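Local coordinates for protein restriction endonuclease UbaLAI (Unidentified, PDB 5O63) that probably uses this N-terminal B3 domain to recognise DNA, as part of a monomeric Type IIE restriction endonuclease that cuts DNA, at residues Phe50-Ile55 with Ala80-Tyr84; Tyr7-Val12 with Ile110-His116. All coordinates share one frame; numbering follows the deposited sequence. Where two conformers were deposited one is given.

Interaction 1. Residues Phe50-Ile55 with Ala80-Tyr84; sequences FPDMPI and AYKYY. With nucleotides of chain C.
Tyr-81, on strand 75-84, is clasped by the loop residues Met-53 and Phe-50. The methyl CE of Met-53, engineered from leucine, sits 3.5 Å from the centroid of the Tyr-81 ring, only 7° off the normal. Its bent chi3 (50°) brings CE over the ring, while SD lies farther off, 4.7 Å from the Tyr-81 centroid in a Met-aromatic contact. Across the opposite face comes Phe-50, its CB 3.6 Å from Tyr-81 CE2 and the two ring planes inclined at 41°. Farther along, Ile-55 CG2 stands over one face of the Tyr-83 ring.

In this B3 domain, an open beta-pseudobarrel, the loop thus covers one face of the strand; Lys-82 leaves on the side away from the loop, and its NZ reaches the DNA backbone.

Pro-51 O lies in the Tyr-81 ring plane, at the edge beside CE2; its polar link to Tyr-81 OH runs through one water, 2.6 Å from Pro-51 O. That hydroxyl is also hydrogen-bonded to Arg-90 NH1. With an alanine in place of this tyrosine, the space between Phe-50 and Met-53 would probably be left unfilled, and the water and Arg-90 would lose a partner. Lys-82 NZ donates to OP1 of DC3 of chain C at 2.7 Å and weakly to OP2 of DC4 of chain C. Tyr-84 OH donates a very short hydrogen bond to that OP2, and C7 of DT5 of chain C lies over the Tyr-84 ring face.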
loop_
_atom_site.group_PDB
_atom_site.type_symbol
_atom_site.label_atom_id
_atom_site.label_comp_id
_atom_site.label_asym_id
_atom_site.label_seq_id
_atom_site.Cartn_x
_atom_site.Cartn_y
_atom_site.Cartn_z
ATOM N N PHE A 50 7.023 2.988 5.742
ATOM C CA PHE A 50 6.404 4.307 5.683
ATOM C C PHE A 50 7.283 5.425 6.198
ATOM O O PHE A 50 8.339 5.175 6.802
ATOM C CB PHE A 50 5.073 4.259 6.440
ATOM C CG PHE A 50 4.049 3.448 5.711
ATOM C CD1 PHE A 50 3.446 3.965 4.528
ATOM C CD2 PHE A 50 3.774 2.150 6.118
ATOM C CE1 PHE A 50 2.498 3.195 3.806
ATOM C CE2 PHE A 50 2.838 1.359 5.414
ATOM C CZ PHE A 50 2.176 1.865 4.282
ATOM N N PRO A 51 6.892 6.666 5.906
ATOM C CA PRO A 51 7.742 7.780 6.331
ATOM C C PRO A 51 7.892 7.783 7.852
ATOM O O PRO A 51 7.052 7.229 8.582
ATOM C CB PRO A 51 6.967 9.025 5.852
ATOM C CG PRO A 51 6.142 8.565 4.777
ATOM C CD PRO A 51 5.749 7.142 5.096
ATOM N N ASP A 52 8.971 8.381 8.333
ATOM C CA ASP A 52 9.107 8.594 9.754
ATOM C C ASP A 52 7.920 9.423 10.227
ATOM O O ASP A 52 7.555 10.422 9.604
ATOM C CB ASP A 52 10.429 9.295 10.084
ATOM C CG ASP A 52 11.634 8.400 9.872
ATOM O OD1 ASP A 52 11.527 7.180 10.099
ATOM O OD2 ASP A 52 12.699 8.929 9.487
ATOM N N MET A 53 7.290 8.977 11.301
ATOM C CA MET A 53 6.273 9.760 11.945
ATOM C C MET A 53 6.712 9.877 13.381
ATOM O O MET A 53 6.595 8.929 14.125
ATOM C CB MET A 53 4.878 9.119 11.854
ATOM C CG MET A 53 3.847 9.857 12.692
ATOM S SD MET A 53 2.147 9.573 12.204
ATOM C CE MET A 53 2.189 7.802 12.144
ATOM N N PRO A 54 7.276 11.029 13.763
ATOM C CA PRO A 54 7.643 11.115 15.173
ATOM C C PRO A 54 6.391 11.019 16.043
ATOM O O PRO A 54 5.330 11.559 15.709
ATOM C CB PRO A 54 8.307 12.484 15.276
ATOM C CG PRO A 54 7.608 13.281 14.214
ATOM C CD PRO A 54 7.368 12.331 13.081
ATOM N N ILE A 55 6.502 10.242 17.111
ATOM C CA ILE A 55 5.456 10.149 18.131
ATOM C C ILE A 55 6.056 10.795 19.382
ATOM O O ILE A 55 6.787 10.147 20.144
ATOM C CB ILE A 55 5.036 8.670 18.387
ATOM C CG1 ILE A 55 4.322 8.101 17.163
ATOM C CG2 ILE A 55 4.104 8.532 19.573
ATOM C CD1 ILE A 55 5.226 7.342 16.318
ATOM N N ALA A 80 -3.157 9.652 4.520
ATOM C CA ALA A 80 -2.922 9.954 5.933
ATOM C C ALA A 80 -2.376 8.738 6.633
ATOM O O ALA A 80 -2.808 7.610 6.371
ATOM C CB ALA A 80 -4.215 10.456 6.657
ATOM N N TYR A 81 -1.414 8.980 7.492
ATOM C CA TYR A 81 -0.748 7.903 8.269
ATOM C C TYR A 81 -1.083 8.202 9.740
ATOM O O TYR A 81 -0.679 9.264 10.306
ATOM C CB TYR A 81 0.736 7.940 7.950
ATOM C CG TYR A 81 1.639 6.920 8.602
ATOM C CD1 TYR A 81 1.154 5.689 9.081
ATOM C CD2 TYR A 81 3.019 7.148 8.668
ATOM C CE1 TYR A 81 2.027 4.752 9.641
ATOM C CE2 TYR A 81 3.879 6.223 9.235
ATOM C CZ TYR A 81 3.372 5.036 9.714
ATOM O OH TYR A 81 4.245 4.136 10.273
ATOM N N LYS A 82 -1.908 7.336 10.338
ATOM C CA LYS A 82 -2.488 7.623 11.644
ATOM C C LYS A 82 -1.876 6.806 12.756
ATOM O O LYS A 82 -1.697 5.594 12.575
ATOM C CB LYS A 82 -4.011 7.363 11.625
ATOM C CG LYS A 82 -4.745 7.900 10.379
ATOM C CD LYS A 82 -4.814 9.466 10.368
ATOM C CE LYS A 82 -5.641 9.956 11.517
ATOM N NZ LYS A 82 -5.729 11.448 11.397
ATOM N N TYR A 83 -1.566 7.432 13.879
ATOM C CA TYR A 83 -1.196 6.691 15.117
ATOM C C TYR A 83 -2.334 6.869 16.122
ATOM O O TYR A 83 -2.695 8.002 16.449
ATOM C CB TYR A 83 0.096 7.236 15.710
ATOM C CG TYR A 83 0.361 6.749 17.096
ATOM C CD1 TYR A 83 0.734 5.440 17.337
ATOM C CD2 TYR A 83 0.233 7.616 18.200
ATOM C CE1 TYR A 83 1.011 5.002 18.623
ATOM C CE2 TYR A 83 0.492 7.169 19.499
ATOM C CZ TYR A 83 0.872 5.861 19.699
ATOM O OH TYR A 83 1.115 5.401 20.969
ATOM N N TYR A 84 -2.897 5.766 16.596
ATOM C CA TYR A 84 -3.947 5.830 17.581
ATOM C C TYR A 84 -3.470 5.181 18.865
ATOM O O TYR A 84 -3.205 3.954 18.928
ATOM C CB TYR A 84 -5.211 5.157 17.074
ATOM C CG TYR A 84 -5.967 6.026 16.074
ATOM C CD1 TYR A 84 -6.505 7.257 16.459
ATOM C CD2 TYR A 84 -6.167 5.607 14.755
ATOM C CE1 TYR A 84 -7.203 8.044 15.547
ATOM C CE2 TYR A 84 -6.922 6.396 13.821
ATOM C CZ TYR A 84 -7.409 7.620 14.250
ATOM O OH TYR A 84 -8.113 8.445 13.402
ATOM P P DC C 4 -8.664 11.908 14.607
ATOM O OP1 DC C 4 -7.939 13.064 15.269
ATOM O OP2 DC C 4 -7.841 10.862 13.874
ATOM O "O5'" DC C 4 -9.519 11.074 15.642
ATOM C "C5'" DC C 4 -10.416 11.846 16.487
ATOM C "C4'" DC C 4 -11.345 10.925 17.239
ATOM O "O4'" DC C 4 -12.149 10.215 16.282
ATOM C "C3'" DC C 4 -10.673 9.883 18.139
ATOM O "O3'" DC C 4 -10.847 10.315 19.436
ATOM C "C2'" DC C 4 -11.515 8.659 17.944
ATOM C "C1'" DC C 4 -12.462 8.964 16.808
ATOM N N1 DC C 4 -12.320 7.952 15.739
ATOM C C2 DC C 4 -13.227 6.886 15.744
ATOM O O2 DC C 4 -14.108 6.858 16.644
ATOM N N3 DC C 4 -13.148 5.963 14.761
ATOM C C4 DC C 4 -12.158 6.018 13.857
ATOM N N4 DC C 4 -12.103 5.022 12.970
ATOM C C5 DC C 4 -11.214 7.108 13.823
ATOM C C6 DC C 4 -11.321 8.040 14.815
ATOM P P DC C 3 -8.369 10.748 8.877
ATOM O OP1 DC C 3 -7.201 11.659 9.130
ATOM O OP2 DC C 3 -8.094 9.304 8.882
ATOM O "O5'" DC C 3 -9.370 11.034 10.087
ATOM C "C5'" DC C 3 -9.680 12.442 10.387
ATOM C "C4'" DC C 3 -10.765 12.491 11.454
ATOM O "O4'" DC C 3 -11.932 11.827 10.966
ATOM C "C3'" DC C 3 -10.493 11.795 12.748
ATOM O "O3'" DC C 3 -9.677 12.576 13.590
ATOM C "C2'" DC C 3 -11.899 11.679 13.349
ATOM C "C1'" DC C 3 -12.703 11.395 12.113
ATOM N N1 DC C 3 -13.054 9.962 11.907
ATOM C C2 DC C 3 -14.148 9.468 12.580
ATOM O O2 DC C 3 -14.699 10.191 13.415
ATOM N N3 DC C 3 -14.575 8.234 12.294
ATOM C C4 DC C 3 -13.884 7.434 11.420
ATOM N N4 DC C 3 -14.370 6.217 11.180
ATOM C C5 DC C 3 -12.724 7.908 10.714
ATOM C C6 DC C 3 -12.366 9.208 10.982
ATOM P P DT C 5 -10.200 9.569 20.705
ATOM O OP1 DT C 5 -10.471 10.510 21.825
ATOM O OP2 DT C 5 -8.878 9.069 20.333
ATOM O "O5'" DT C 5 -11.116 8.254 20.938
ATOM C "C5'" DT C 5 -12.437 8.460 21.420
ATOM C "C4'" DT C 5 -13.197 7.144 21.561
ATOM O "O4'" DT C 5 -13.353 6.563 20.219
ATOM C "C3'" DT C 5 -12.559 6.079 22.435
ATOM O "O3'" DT C 5 -13.580 5.382 23.104
ATOM C "C2'" DT C 5 -11.922 5.135 21.393
ATOM C "C1'" DT C 5 -12.986 5.224 20.290
ATOM N N1 DT C 5 -12.498 4.825 18.999
ATOM C C2 DT C 5 -13.235 3.911 18.258
ATOM O O2 DT C 5 -14.292 3.491 18.637
ATOM N N3 DT C 5 -12.678 3.513 17.078
ATOM C C4 DT C 5 -11.475 3.931 16.553
ATOM O O4 DT C 5 -11.059 3.511 15.502
ATOM C C5 DT C 5 -10.748 4.931 17.357
ATOM C C7 DT C 5 -9.417 5.468 16.867
ATOM C C6 DT C 5 -11.290 5.322 18.524
HETATM O O HOH W 1 6.849 4.865 9.736
#

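Interaction 2. Residues Tyr7-Val12 with Ile110-His116; sequences YAKELV and IFLFARH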
loop_
_atom_site.group_PDB
_atom_site.type_symbol
_atom_site.label_atom_id
_atom_site.label_comp_id
_atom_site.label_asym_id
_atom_site.label_seq_id
_atom_site.Cartn_x
_atom_site.Cartn_y
_atom_site.Cartn_z
ATOM N N TYR A 7 6.061 -4.775 -13.481
ATOM C CA TYR A 7 5.013 -4.011 -12.817
ATOM C C TYR A 7 5.470 -2.728 -12.130
ATOM O O TYR A 7 4.882 -1.657 -12.301
ATOM C CB TYR A 7 4.355 -4.968 -11.776
ATOM C CG TYR A 7 3.390 -4.238 -10.879
ATOM C CD1 TYR A 7 2.109 -3.967 -11.301
ATOM C CD2 TYR A 7 3.772 -3.823 -9.587
ATOM C CE1 TYR A 7 1.163 -3.299 -10.425
ATOM C CE2 TYR A 7 2.890 -3.152 -8.761
ATOM C CZ TYR A 7 1.600 -2.902 -9.187
ATOM O OH TYR A 7 0.759 -2.248 -8.321
ATOM N N ALA A 8 6.489 -2.836 -11.293
ATOM C CA ALA A 8 7.001 -1.652 -10.597
ATOM C C ALA A 8 7.479 -0.590 -11.551
ATOM O O ALA A 8 7.191 0.615 -11.350
ATOM C CB ALA A 8 8.151 -2.055 -9.618
ATOM N N LYS A 9 8.209 -0.988 -12.608
ATOM C CA LYS A 9 8.689 -0.014 -13.557
ATOM C C LYS A 9 7.513 0.675 -14.269
ATOM O O LYS A 9 7.535 1.877 -14.509
ATOM C CB LYS A 9 9.671 -0.691 -14.573
ATOM C CG LYS A 9 10.989 -1.045 -13.903
ATOM C CD LYS A 9 12.047 -1.678 -14.866
ATOM C CE LYS A 9 12.527 -0.708 -15.865
ATOM N NZ LYS A 9 11.562 -0.618 -16.991
ATOM N N GLU A 10 6.468 -0.083 -14.555
ATOM C CA GLU A 10 5.304 0.443 -15.241
ATOM C C GLU A 10 4.558 1.470 -14.343
ATOM O O GLU A 10 4.051 2.526 -14.803
ATOM C CB GLU A 10 4.382 -0.732 -15.613
ATOM C CG GLU A 10 3.377 -0.416 -16.744
ATOM N N LEU A 11 4.507 1.157 -13.059
ATOM C CA LEU A 11 3.810 2.050 -12.118
ATOM C C LEU A 11 4.577 3.387 -12.023
ATOM O O LEU A 11 3.969 4.506 -12.026
ATOM C CB LEU A 11 3.682 1.339 -10.759
ATOM C CG LEU A 11 2.927 1.990 -9.627
ATOM C CD1 LEU A 11 1.639 2.581 -10.162
ATOM C CD2 LEU A 11 2.603 0.874 -8.669
ATOM N N VAL A 12 5.915 3.310 -11.972
ATOM C CA VAL A 12 6.700 4.555 -11.872
ATOM C C VAL A 12 6.584 5.347 -13.166
ATOM O O VAL A 12 6.363 6.576 -13.168
ATOM C CB VAL A 12 8.145 4.242 -11.467
ATOM C CG1 VAL A 12 9.026 5.410 -11.634
ATOM C CG2 VAL A 12 8.139 3.735 -10.000
ATOM N N ILE A 110 -1.181 -2.606 -2.635
ATOM C CA ILE A 110 0.246 -2.579 -2.901
ATOM C C ILE A 110 0.742 -1.153 -2.705
ATOM O O ILE A 110 0.191 -0.230 -3.277
ATOM C CB ILE A 110 0.596 -3.047 -4.301
ATOM C CG1 ILE A 110 0.086 -4.469 -4.549
ATOM C CG2 ILE A 110 2.166 -2.865 -4.535
ATOM C CD1 ILE A 110 0.283 -4.879 -5.962
ATOM N N PHE A 111 1.786 -0.986 -1.892
ATOM C CA PHE A 111 2.457 0.294 -1.763
ATOM C C PHE A 111 3.868 0.084 -2.291
ATOM O O PHE A 111 4.513 -0.902 -1.984
ATOM C CB PHE A 111 2.538 0.766 -0.315
ATOM C CG PHE A 111 1.206 1.022 0.356
ATOM C CD1 PHE A 111 0.768 2.327 0.483
ATOM C CD2 PHE A 111 0.470 -0.037 0.941
ATOM C CE1 PHE A 111 -0.458 2.592 1.134
ATOM C CE2 PHE A 111 -0.758 0.244 1.579
ATOM C CZ PHE A 111 -1.174 1.549 1.655
ATOM N N LEU A 112 4.360 1.035 -3.065
ATOM C CA LEU A 112 5.718 0.951 -3.591
ATOM C C LEU A 112 6.416 2.243 -3.206
ATOM O O LEU A 112 5.829 3.316 -3.380
ATOM C CB LEU A 112 5.696 0.813 -5.112
ATOM C CG LEU A 112 6.990 0.496 -5.844
ATOM C CD1 LEU A 112 7.281 -0.973 -5.663
ATOM C CD2 LEU A 112 6.896 0.914 -7.364
ATOM N N PHE A 113 7.633 2.157 -2.667
ATOM C CA PHE A 113 8.445 3.342 -2.448
ATOM C C PHE A 113 9.549 3.276 -3.461
ATOM O O PHE A 113 10.329 2.329 -3.449
ATOM C CB PHE A 113 9.009 3.447 -1.022
ATOM C CG PHE A 113 9.884 4.671 -0.843
ATOM C CD1 PHE A 113 9.323 5.922 -0.683
ATOM C CD2 PHE A 113 11.264 4.561 -0.914
ATOM C CE1 PHE A 113 10.125 7.061 -0.545
ATOM C CE2 PHE A 113 12.074 5.677 -0.765
ATOM C CZ PHE A 113 11.500 6.932 -0.577
ATOM N N ALA A 114 9.590 4.218 -4.382
ATOM C CA ALA A 114 10.629 4.165 -5.416
ATOM C C ALA A 114 11.609 5.330 -5.340
ATOM O O ALA A 114 11.224 6.471 -5.111
ATOM C CB ALA A 114 9.983 4.094 -6.787
ATOM N N ARG A 115 12.897 5.030 -5.531
ATOM C CA ARG A 115 13.887 6.041 -5.884
ATOM C C ARG A 115 13.875 6.186 -7.397
ATOM O O ARG A 115 13.866 5.191 -8.137
ATOM C CB ARG A 115 15.277 5.646 -5.397
ATOM C CG ARG A 115 15.352 5.177 -3.965
ATOM C CD ARG A 115 15.718 6.291 -3.025
ATOM N NE ARG A 115 15.691 5.823 -1.644
ATOM C CZ ARG A 115 15.642 6.627 -0.587
ATOM N NH1 ARG A 115 15.620 7.945 -0.760
ATOM N NH2 ARG A 115 15.609 6.120 0.641
ATOM N N HIS A 116 13.893 7.432 -7.852
ATOM C CA HIS A 116 13.850 7.704 -9.271
ATOM C C HIS A 116 15.218 8.024 -9.806
ATOM O O HIS A 116 16.095 8.497 -9.082
ATOM C CB HIS A 116 12.898 8.865 -9.556
ATOM C CG HIS A 116 11.507 8.615 -9.031
ATOM N ND1 HIS A 116 10.755 9.599 -8.418
ATOM C CD2 HIS A 116 10.751 7.486 -8.991
ATOM C CE1 HIS A 116 9.594 9.090 -8.029
ATOM N NE2 HIS A 116 9.557 7.815 -8.386
#
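Val-12, near the end of helix 3-14, carries much of the apolar contact with strand 108-116 through both of its methyls. CG1 stands anti to the backbone N (chi1 168°) and CG2 anti to the carbonyl carbon, which sends the two branches to different partners. CG2 comes within 3.7 Å of Ala-114 CB and also touches Leu-112 CD2, the Val-12 and Leu-112 side chains meeting at about a right angle. One turn earlier on the helix, Ala-8 CB rests 3.9 Å from Leu-112 CD2, and Leu-11 CD2 adds a looser touch to the same methyl. All these contacts of Leu-112 are those of one of the two conformers modelled for it. Ala-8 and Ala-114 present just their CB methyls; CA atoms are 7.6 Å apart in the pairs Ala-8 with Leu-112 and Val-12 with Ala-114.

Two polar side chains meet methyl groups. The hydroxyl end of Tyr-7 runs against Ile-110, the two side chains arriving from opposite directions; Tyr-7 OH is 3.6 Å from CD1 of Ile-110, with Tyr-7 CZ also near that methyl, and the same oxygen is hydrogen-bonded to Asp-126. At the other end, CG1 of Val-12 lies 3.8 Å from CD2 of His-116, obliquely to its ring. That imidazole is tied at both nitrogens, ND1 to Ser-120 and NE2 to Tyr-124, which should fix its rotation.

The axes of segments 7-12 and 110-116 run at 74° to each other, 10.2 Å apart at closest approach. Leu-139 of helix 136-144 touches both Tyr-7 and Ile-110, so a second helix flanks this packing, consistent with the B3 fold, in which two short helices accompany an open beta-pseudobarrel.

How the interactions relate
Both contacts are largely buried and rest on strands of one mixed sheet: interaction 1 lays a loop on strand 75-84, interaction 2 a helix across strand 108-116. Interaction 2 lies slightly deeper, about 11 Å from the chain centre against about 14 Å (between centres), and of its touching residues only Tyr-7 is partly exposed; interaction 1 is partly exposed at Pro-51 and Ile-55. Their centres are about 21 Å apart, yet they meet where Phe-50 packs edge-to-face with Phe-111. Interaction 1 is aromatic and water-bridged, on a strand that also contacts DNA phosphates. Interaction 2 is mainly aliphatic, its polar groups satisfied within the protein, about 13 Å, by nearest atoms, from the nucleic acid.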